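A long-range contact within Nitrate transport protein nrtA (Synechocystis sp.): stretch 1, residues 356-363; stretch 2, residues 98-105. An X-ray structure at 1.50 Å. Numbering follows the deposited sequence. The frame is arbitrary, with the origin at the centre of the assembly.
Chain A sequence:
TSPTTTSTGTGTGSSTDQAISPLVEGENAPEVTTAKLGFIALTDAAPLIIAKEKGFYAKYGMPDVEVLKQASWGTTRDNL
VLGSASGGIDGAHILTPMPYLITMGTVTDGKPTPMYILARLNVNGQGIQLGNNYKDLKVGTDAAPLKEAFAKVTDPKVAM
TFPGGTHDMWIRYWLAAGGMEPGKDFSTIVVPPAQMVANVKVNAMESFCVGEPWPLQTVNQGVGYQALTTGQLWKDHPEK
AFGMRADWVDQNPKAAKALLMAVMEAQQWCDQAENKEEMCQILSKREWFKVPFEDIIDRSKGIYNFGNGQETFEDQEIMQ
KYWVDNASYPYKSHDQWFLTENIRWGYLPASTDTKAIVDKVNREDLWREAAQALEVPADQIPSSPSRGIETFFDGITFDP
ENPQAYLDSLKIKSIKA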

# COMPACT_ATOMS: atom_id res chain seq x y z
N ALA A 356 -13.95 -14.83 8.02
CA ALA A 356 -14.87 -14.17 8.93
C ALA A 356 -14.52 -12.72 9.23
O ALA A 356 -15.40 -11.86 9.20
CB ALA A 356 -15.00 -14.95 10.24
N ILE A 357 -13.25 -12.43 9.54
CA ILE A 357 -12.90 -11.06 9.86
C ILE A 357 -12.93 -10.21 8.60
O ILE A 357 -13.26 -9.03 8.66
CB ILE A 357 -11.53 -10.95 10.63
CG1 ILE A 357 -11.28 -9.49 11.01
CG2 ILE A 357 -10.37 -11.52 9.82
CD1 ILE A 357 -12.30 -8.91 12.01
N VAL A 358 -12.61 -10.78 7.45
CA VAL A 358 -12.71 -9.99 6.21
C VAL A 358 -14.18 -9.62 5.97
O VAL A 358 -14.46 -8.50 5.51
CB VAL A 358 -12.09 -10.79 5.04
CG1 VAL A 358 -12.41 -10.14 3.67
CG2 VAL A 358 -10.61 -10.82 5.22
N ASP A 359 -15.13 -10.50 6.30
CA ASP A 359 -16.53 -10.14 6.06
C ASP A 359 -17.00 -9.01 6.98
O ASP A 359 -18.03 -8.36 6.68
CB ASP A 359 -17.44 -11.37 6.21
CG ASP A 359 -17.40 -12.29 5.01
OD1 ASP A 359 -17.01 -11.84 3.92
OD2 ASP A 359 -17.79 -13.48 5.14
N LYS A 360 -16.28 -8.75 8.08
CA LYS A 360 -16.64 -7.67 8.99
C LYS A 360 -15.93 -6.36 8.62
O LYS A 360 -16.56 -5.29 8.63
CB LYS A 360 -16.31 -8.03 10.45
CG LYS A 360 -16.60 -6.89 11.45
CD LYS A 360 -16.48 -7.38 12.88
CE LYS A 360 -16.51 -6.25 13.90
NZ LYS A 360 -15.13 -5.67 14.07
N VAL A 361 -14.64 -6.41 8.29
CA VAL A 361 -13.87 -5.22 7.96
C VAL A 361 -14.01 -4.69 6.53
O VAL A 361 -14.07 -3.48 6.32
CB VAL A 361 -12.38 -5.50 8.27
CG1 VAL A 361 -11.46 -4.36 7.79
CG2 VAL A 361 -12.22 -5.74 9.77
N ASN A 362 -14.05 -5.60 5.57
CA ASN A 362 -14.15 -5.21 4.17
C ASN A 362 -15.56 -4.74 3.84
O ASN A 362 -16.53 -5.47 4.06
CB ASN A 362 -13.73 -6.41 3.28
CG ASN A 362 -13.79 -6.08 1.81
OD1 ASN A 362 -14.88 -5.85 1.26
ND2 ASN A 362 -12.63 -6.03 1.16
N ARG A 363 -15.66 -3.50 3.34
CA ARG A 363 -16.97 -2.97 3.01
C ARG A 363 -17.13 -2.76 1.51
O ARG A 363 -17.52 -1.66 1.05
CB ARG A 363 -17.25 -1.67 3.76
CG ARG A 363 -17.29 -1.85 5.30
CD ARG A 363 -18.25 -2.95 5.72
NE ARG A 363 -19.63 -2.66 5.30
CZ ARG A 363 -20.46 -1.84 5.94
NH1 ARG A 363 -20.10 -1.23 7.06
NH2 ARG A 363 -21.67 -1.61 5.42
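Stretch 2 98-105: MPYLITMG

Residues 98-105 of nrtA lie across residues 356-363 as one helix packed on another, with touching residues at least 253 positions apart in sequence. Stretch 2 is helical from Met98 to Met104, continuing a helix that begins earlier in the chain, and leaves helical geometry at Gly105; stretch 1 is helical through Val361 and leaves it at Asn362. The two axes approach to 10.8 Å and their N-to-C directions make an angle of 101°, so the helices cross nearly at right angles and contact is concentrated on a few side chains. The nearest pair of CA atoms across the stretches is that of Tyr100 and Val361, 7.1 Å apart; 354 Å² is buried in all, and no hydrogen bond crosses the contact.

Met98 does not reach stretch 1, but its O accepts the backbone hydrogen bond from Ile102 N (2.9 Å). Pro99 points toward stretch 1 and places its CB 4.3 Å from Val361 CG1. Tyr100 has the largest covered area of either stretch. Its CA-to-CB bond runs sideways, yet with chi1 at -75° (m) the ring extends in among the side chains of stretch 1. Val361 CG1 sits over one face, 3.9 Å from the ring centroid of Tyr100 and 21° off the ring normal, a CH-pi contact; Val361 CB also approaches Tyr100 CE2 to 3.4 Å. At the ring edge, Ile357 O lies 3.7 Å from Tyr100 CE2 and Val358 CA 3.4 Å from Tyr100 OH. Ile357 CG1 is 3.9 Å from Tyr100 CD2, while Val358 CG2 is 3.8 Å from Tyr100 CE2. Asn362 CB comes within 3.7 Å of Tyr100 OH, a hydroxyl that is hydrogen-bonded elsewhere in the structure.

Leu101 and Ile102 are buried but out of reach of stretch 1. One turn beyond Pro99, Thr103 again points toward it: Thr103 CG2 meets Ile357 CD1 at 4.2 Å and Lys360 NZ at 3.7 Å, and Thr103 OG1 lies 3.9 Å from Val361 CG2. Thr103 OG1 also donates to Pro99 O (2.7 Å), the same carbonyl that accepts from Thr103 N (3.0 Å), and the hydroxyl is also hydrogen-bonded elsewhere in the structure. Met104 starts sideways, but its side chain brings CG to 4.5 Å from Ile357 CG1, a looser apolar contact. Gly105, with phi at 117°, ends the walk without touching stretch 1; at these backbone angles a CB would be jammed against the carbonyl O of Met104.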

# COMPACT_ATOMS: atom_id res chain seq x y z
N MET A 98 -3.22 -3.12 7.78
CA MET A 98 -3.42 -2.36 9.02
C MET A 98 -4.83 -2.26 9.60
O MET A 98 -4.99 -2.39 10.82
CB MET A 98 -2.73 -0.98 8.95
CG MET A 98 -1.20 -1.12 9.00
SD MET A 98 -0.36 0.47 8.65
CE MET A 98 -0.79 1.36 10.18
N PRO A 99 -5.86 -2.05 8.78
CA PRO A 99 -7.19 -1.99 9.40
C PRO A 99 -7.52 -3.30 10.12
O PRO A 99 -8.22 -3.30 11.14
CB PRO A 99 -8.11 -1.73 8.20
CG PRO A 99 -7.25 -0.84 7.35
CD PRO A 99 -5.88 -1.50 7.42
N TYR A 100 -6.98 -4.43 9.63
CA TYR A 100 -7.20 -5.72 10.25
C TYR A 100 -6.41 -5.83 11.56
O TYR A 100 -6.95 -6.24 12.58
CB TYR A 100 -6.77 -6.84 9.29
CG TYR A 100 -7.77 -7.01 8.18
CD1 TYR A 100 -7.60 -6.41 6.93
CD2 TYR A 100 -8.96 -7.70 8.43
CE1 TYR A 100 -8.58 -6.50 5.96
CE2 TYR A 100 -9.96 -7.79 7.48
CZ TYR A 100 -9.76 -7.19 6.25
OH TYR A 100 -10.77 -7.28 5.33
N LEU A 101 -5.13 -5.48 11.52
CA LEU A 101 -4.31 -5.59 12.73
C LEU A 101 -4.79 -4.64 13.84
O LEU A 101 -4.68 -4.93 15.02
CB LEU A 101 -2.85 -5.32 12.38
CG LEU A 101 -2.27 -6.28 11.32
CD1 LEU A 101 -0.98 -5.71 10.80
CD2 LEU A 101 -2.02 -7.68 11.91
N ILE A 102 -5.33 -3.50 13.45
CA ILE A 102 -5.85 -2.54 14.42
C ILE A 102 -7.22 -3.01 14.97
O ILE A 102 -7.49 -2.90 16.17
CB ILE A 102 -5.96 -1.13 13.79
CG1 ILE A 102 -4.56 -0.61 13.47
CG2 ILE A 102 -6.69 -0.19 14.75
CD1 ILE A 102 -4.56 0.68 12.60
N THR A 103 -8.08 -3.52 14.11
CA THR A 103 -9.40 -4.02 14.55
C THR A 103 -9.18 -5.21 15.49
O THR A 103 -9.81 -5.30 16.56
CB THR A 103 -10.23 -4.53 13.36
OG1 THR A 103 -10.59 -3.42 12.51
CG2 THR A 103 -11.45 -5.23 13.84
N MET A 104 -8.30 -6.12 15.09
CA MET A 104 -8.07 -7.32 15.93
C MET A 104 -7.36 -6.94 17.20
O MET A 104 -7.70 -7.48 18.27
CB MET A 104 -7.25 -8.35 15.15
CG MET A 104 -8.01 -8.85 13.96
SD MET A 104 -7.08 -9.98 12.83
CE MET A 104 -7.24 -11.50 13.80
N GLY A 105 -6.38 -6.03 17.09
CA GLY A 105 -5.70 -5.52 18.26
C GLY A 105 -4.22 -5.82 18.36
O GLY A 105 -3.54 -5.27 19.23